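Local structure of glycosyl hydrolases family 31 family protein (Aspergillus niger, 6DRU) at residues Y365-N369 with N426-G430; T353-W357 with G399-G403. The protein is an alpha-xylosidase of glycoside hydrolase family 31 that releases alpha-xylose from the non-reducing terminal glucose of xyloglucan oligosaccharides. One frame throughout, in Å; residues are numbered along the deposited sequence.

Contact 1. Residues Y365-N369 with N426-G430; sequences YDSTN and NYAAG
Neither segment runs as a regular helix or strand. Residues 365-369 fold into a type I beta turn from Asp366 to Asn369, closed by Asn369 N to Asp366 O at 3.1 Å. Opposite it, 426-430 leaves an extended Tyr427 and turns through Ala428 (-74/-20) and Ala429 (-104/0), so that Tyr427 N reaches Gly430 O at 2.7 Å; Gly430 itself, at phi 149° and psi -159°, has a conformation suited to a residue without a side chain. The closest CA pairs are Asn369-Ala428 at 5.5 Å, Thr368-Ala429 at 5.9 Å and Asp366-Tyr427 at 6.3 Å.

The principle illustrated is a carboxylate that organises its own turn and reads the neighbouring loop. Asp366, chi1 t, accepts Ala428 N at OD2 (2.8 Å). Its OD1 receives Thr368 OG1 at 2.6 Å and, weakly, Thr368 N at 3.2 Å, closing an Asx turn over the beta turn. Thr368 (p) is thereby held facing the other loop: its OG1 lies 3.6 Å from Tyr427 CB, and its CB 3.8 Å from Ala429 CB. Ala428 CB meets Asn369 CB at 4.0 Å. Tyr427 (m) sends CD1 to 3.3 Å from Asp366 OD1, while its hydroxyl pairs with Gln432. On the far side of 426-430, Arg37 of a second subunit hydrogen-bonds Asn426 OD1 and Gly430 O.

Asn369 caps the following helix through Ser371 N, so the whole is a turn with a helix N-cap, entering helix 370-385 of the family 31 TIM barrel.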
loop_
_atom_site.group_PDB
_atom_site.type_symbol
_atom_site.label_atom_id
_atom_site.label_comp_id
_atom_site.label_asym_id
_atom_site.label_seq_id
_atom_site.Cartn_x
_atom_site.Cartn_y
_atom_site.Cartn_z
ATOM N N TYR A 365 -1.376 -10.626 -24.085
ATOM C CA TYR A 365 -1.414 -9.375 -24.822
ATOM C C TYR A 365 -2.444 -8.439 -24.193
ATOM O O TYR A 365 -3.378 -8.868 -23.511
ATOM C CB TYR A 365 -1.727 -9.624 -26.301
ATOM C CG TYR A 365 -3.181 -9.463 -26.686
ATOM C CD1 TYR A 365 -3.571 -8.464 -27.569
ATOM C CD2 TYR A 365 -4.165 -10.299 -26.165
ATOM C CE1 TYR A 365 -4.894 -8.300 -27.930
ATOM C CE2 TYR A 365 -5.496 -10.140 -26.517
ATOM C CZ TYR A 365 -5.852 -9.139 -27.401
ATOM O OH TYR A 365 -7.169 -8.971 -27.763
ATOM N N ASP A 366 -2.266 -7.143 -24.426
ATOM C CA ASP A 366 -3.074 -6.122 -23.761
ATOM C C ASP A 366 -4.273 -5.785 -24.639
ATOM O O ASP A 366 -4.179 -4.956 -25.547
ATOM C CB ASP A 366 -2.231 -4.888 -23.465
ATOM C CG ASP A 366 -2.947 -3.894 -22.575
ATOM O OD1 ASP A 366 -4.036 -4.229 -22.064
ATOM O OD2 ASP A 366 -2.421 -2.776 -22.390
ATOM N N SER A 367 -5.414 -6.422 -24.363
ATOM C CA SER A 367 -6.619 -6.139 -25.134
ATOM C C SER A 367 -7.147 -4.732 -24.887
ATOM O O SER A 367 -7.897 -4.211 -25.720
ATOM C CB SER A 367 -7.710 -7.165 -24.816
ATOM O OG SER A 367 -8.138 -7.062 -23.468
ATOM N N THR A 368 -6.781 -4.107 -23.765
ATOM C CA THR A 368 -7.179 -2.727 -23.512
ATOM C C THR A 368 -6.350 -1.727 -24.307
ATOM O O THR A 368 -6.746 -0.561 -24.414
ATOM C CB THR A 368 -7.077 -2.407 -22.018
ATOM O OG1 THR A 368 -5.699 -2.310 -21.641
ATOM C CG2 THR A 368 -7.741 -3.496 -21.194
ATOM N N ASN A 369 -5.218 -2.155 -24.857
ATOM C CA ASN A 369 -4.392 -1.293 -25.694
ATOM C C ASN A 369 -4.929 -1.312 -27.120
ATOM O O ASN A 369 -4.928 -2.372 -27.755
ATOM C CB ASN A 369 -2.938 -1.764 -25.666
ATOM C CG ASN A 369 -1.980 -0.798 -26.352
ATOM O OD1 ASN A 369 -2.362 -0.038 -27.242
ATOM N ND2 ASN A 369 -0.719 -0.837 -25.940
ATOM N N ASN A 426 -0.336 -4.980 -14.994
ATOM C CA ASN A 426 -0.428 -3.650 -15.581
ATOM C C ASN A 426 -1.075 -3.732 -16.958
ATOM O O ASN A 426 -0.634 -4.510 -17.810
ATOM C CB ASN A 426 0.958 -3.012 -15.705
ATOM C CG ASN A 426 1.384 -2.278 -14.451
ATOM O OD1 ASN A 426 0.550 -1.762 -13.710
ATOM N ND2 ASN A 426 2.690 -2.212 -14.216
ATOM N N TYR A 427 -2.115 -2.931 -17.168
ATOM C CA TYR A 427 -2.727 -2.747 -18.476
ATOM C C TYR A 427 -2.526 -1.306 -18.928
ATOM O O TYR A 427 -2.060 -0.449 -18.173
ATOM C CB TYR A 427 -4.225 -3.072 -18.455
ATOM C CG TYR A 427 -4.564 -4.524 -18.219
ATOM C CD1 TYR A 427 -4.112 -5.516 -19.080
ATOM C CD2 TYR A 427 -5.359 -4.901 -17.145
ATOM C CE1 TYR A 427 -4.429 -6.845 -18.867
ATOM C CE2 TYR A 427 -5.683 -6.223 -16.923
ATOM C CZ TYR A 427 -5.219 -7.192 -17.788
ATOM O OH TYR A 427 -5.541 -8.513 -17.569
ATOM N N ALA A 428 -2.893 -1.043 -20.184
ATOM C CA ALA A 428 -2.876 0.323 -20.689
ATOM C C ALA A 428 -4.030 1.150 -20.141
ATOM O O ALA A 428 -3.959 2.382 -20.165
ATOM C CB ALA A 428 -2.915 0.321 -22.217
ATOM N N ALA A 429 -5.083 0.504 -19.650
ATOM C CA ALA A 429 -6.259 1.189 -19.135
ATOM C C ALA A 429 -6.317 1.200 -17.615
ATOM O O ALA A 429 -7.264 1.752 -17.047
ATOM C CB ALA A 429 -7.531 0.545 -19.697
ATOM N N GLY A 430 -5.340 0.610 -16.950
ATOM C CA GLY A 430 -5.328 0.528 -15.505
ATOM C C GLY A 430 -4.633 -0.745 -15.071
ATOM O O GLY A 430 -3.851 -1.324 -15.818
#

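Contact 2. Residues T353-W357 with G399-G403; sequences TTDSW and GGALG
A buried aspartate sitting in a classic beta bulge is the striking feature here: Thr354 and Asp355 both face Ile362 of the partner strand, and the bulged Asp355 uses its carboxylate to hold a separate loop. Its OD2 accepts Leu402 N at 2.6 Å, with a nearly straight N-H...O angle of 158°, while OD1 takes its own neighbour, Ser356 N, at 2.7 Å and also Asn409 N. One side chain thus satisfies backbone amides of strand and loop together.

Strand 355-357 is fully extended, preceded by Thr354 at phi -105° and psi -26°. The loop 399-403 has no regular structure; Gly399, Gly400 and Gly403 all have positive phi, at 109°, 81° and 87°. The segments come nearest at Asp355 and Ala401, whose CA atoms are 5.5 Å apart. Asp355 (chi1 t) also brings OD2 to 3.3 Å from Ala401 CB. Beyond it Leu402, chi1 t and chi2 p, reaches along the strand, its CD2 3.7 Å from Trp357 CB and 4.0 Å from Ser356 O. At the other end a water bridges the segments, 2.8 Å from Thr354 OG1 and donating to Gly400 O at 2.9 Å.

Trp357 (t) carries its indole away from the loop to touch a bound beta-D-glucopyranose, its side chain about 8 Å from those of the active-site residues Asp395 and Asp487. Leu402 also packs on Ile362 and Asn364 of strand 360-364, the hairpin partner of 355-357, and on Trp325, Pro326 and Ser327 of strand 319-328.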
loop_
_atom_site.group_PDB
_atom_site.type_symbol
_atom_site.label_atom_id
_atom_site.label_comp_id
_atom_site.label_asym_id
_atom_site.label_seq_id
_atom_site.Cartn_x
_atom_site.Cartn_y
_atom_site.Cartn_z
ATOM N N THR A 353 6.082 -11.901 -16.464
ATOM C CA THR A 353 5.254 -13.022 -16.890
ATOM C C THR A 353 3.970 -13.080 -16.073
ATOM O O THR A 353 3.970 -12.836 -14.863
ATOM C CB THR A 353 6.024 -14.335 -16.747
ATOM O OG1 THR A 353 6.651 -14.387 -15.458
ATOM C CG2 THR A 353 7.086 -14.449 -17.830
ATOM N N THR A 354 2.870 -13.415 -16.744
ATOM C CA THR A 354 1.553 -13.416 -16.120
ATOM C C THR A 354 1.032 -14.811 -15.801
ATOM O O THR A 354 0.210 -14.957 -14.891
ATOM C CB THR A 354 0.544 -12.697 -17.020
ATOM O OG1 THR A 354 0.578 -13.271 -18.334
ATOM C CG2 THR A 354 0.885 -11.218 -17.118
ATOM N N ASP A 355 1.484 -15.837 -16.524
ATOM C CA ASP A 355 1.077 -17.211 -16.254
ATOM C C ASP A 355 2.011 -18.174 -16.979
ATOM O O ASP A 355 3.105 -17.784 -17.399
ATOM C CB ASP A 355 -0.376 -17.446 -16.682
ATOM C CG ASP A 355 -1.071 -18.517 -15.852
ATOM O OD1 ASP A 355 -0.379 -19.430 -15.348
ATOM O OD2 ASP A 355 -2.312 -18.451 -15.713
ATOM N N SER A 356 1.588 -19.427 -17.138
ATOM C CA SER A 356 2.367 -20.419 -17.863
ATOM C C SER A 356 1.424 -21.324 -18.642
ATOM O O SER A 356 0.246 -21.467 -18.307
ATOM C CB SER A 356 3.246 -21.261 -16.929
ATOM O OG SER A 356 2.457 -22.030 -16.039
ATOM N N TRP A 357 1.968 -21.936 -19.689
ATOM C CA TRP A 357 1.258 -22.902 -20.515
ATOM C C TRP A 357 2.253 -23.506 -21.494
ATOM O O TRP A 357 3.190 -22.831 -21.929
ATOM C CB TRP A 357 0.087 -22.265 -21.275
ATOM C CG TRP A 357 -0.653 -23.249 -22.122
ATOM C CD1 TRP A 357 -0.628 -23.346 -23.482
ATOM C CD2 TRP A 357 -1.509 -24.303 -21.661
ATOM N NE1 TRP A 357 -1.425 -24.384 -23.898
ATOM C CE2 TRP A 357 -1.977 -24.988 -22.799
ATOM C CE3 TRP A 357 -1.929 -24.728 -20.397
ATOM C CZ2 TRP A 357 -2.844 -26.075 -22.711
ATOM C CZ3 TRP A 357 -2.790 -25.807 -20.312
ATOM C CH2 TRP A 357 -3.237 -26.468 -21.461
ATOM N N GLY A 399 -8.698 -12.923 -18.313
ATOM C CA GLY A 399 -7.989 -11.762 -17.823
ATOM C C GLY A 399 -7.165 -12.087 -16.589
ATOM O O GLY A 399 -7.545 -12.915 -15.750
ATOM N N GLY A 400 -6.025 -11.411 -16.466
ATOM C CA GLY A 400 -5.114 -11.646 -15.364
ATOM C C GLY A 400 -4.239 -12.862 -15.592
ATOM O O GLY A 400 -3.223 -12.780 -16.288
ATOM N N ALA A 401 -4.622 -13.994 -15.010
ATOM C CA ALA A 401 -3.956 -15.260 -15.282
ATOM C C ALA A 401 -4.424 -15.787 -16.638
ATOM O O ALA A 401 -5.110 -15.097 -17.396
ATOM C CB ALA A 401 -4.216 -16.252 -14.151
ATOM N N LEU A 402 -4.068 -17.027 -16.960
ATOM C CA LEU A 402 -4.421 -17.607 -18.255
ATOM C C LEU A 402 -5.655 -18.499 -18.111
ATOM O O LEU A 402 -5.607 -19.722 -18.243
ATOM C CB LEU A 402 -3.233 -18.370 -18.836
ATOM C CG LEU A 402 -3.356 -18.785 -20.305
ATOM C CD1 LEU A 402 -3.881 -17.637 -21.154
ATOM C CD2 LEU A 402 -2.019 -19.277 -20.835
ATOM N N GLY A 403 -6.780 -17.850 -17.806
ATOM C CA GLY A 403 -8.081 -18.474 -17.922
ATOM C C GLY A 403 -8.566 -19.252 -16.716
ATOM O O GLY A 403 -9.738 -19.653 -16.695
HETATM O O HOH W 1 -1.941 -14.406 -18.343
#

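Overall arrangement
From the N terminus, the chain passes barrel strand 319-328, makes the hairpin 355-357/360-364, enters helix 370-385 and returns through strand 391-394, leaving it as another long loop. Both contacts join these two successive beta-to-alpha excursions. Contact 2 closes first, when 399-403 comes back to 353-357 across 41 intervening residues; contact 1 follows as 426-430 meets 365-369, spanning 56. Because the segments alternate along the chain, the two closures cross. They also touch, through a probable hydrogen bond from Gly400 N to Tyr427 OH at 3.1 Å. Contact 2 joins the loop after strand 391-394 to the hairpin beside the bound sugar; contact 1 joins its continuation to the turn leading into helix 370-385.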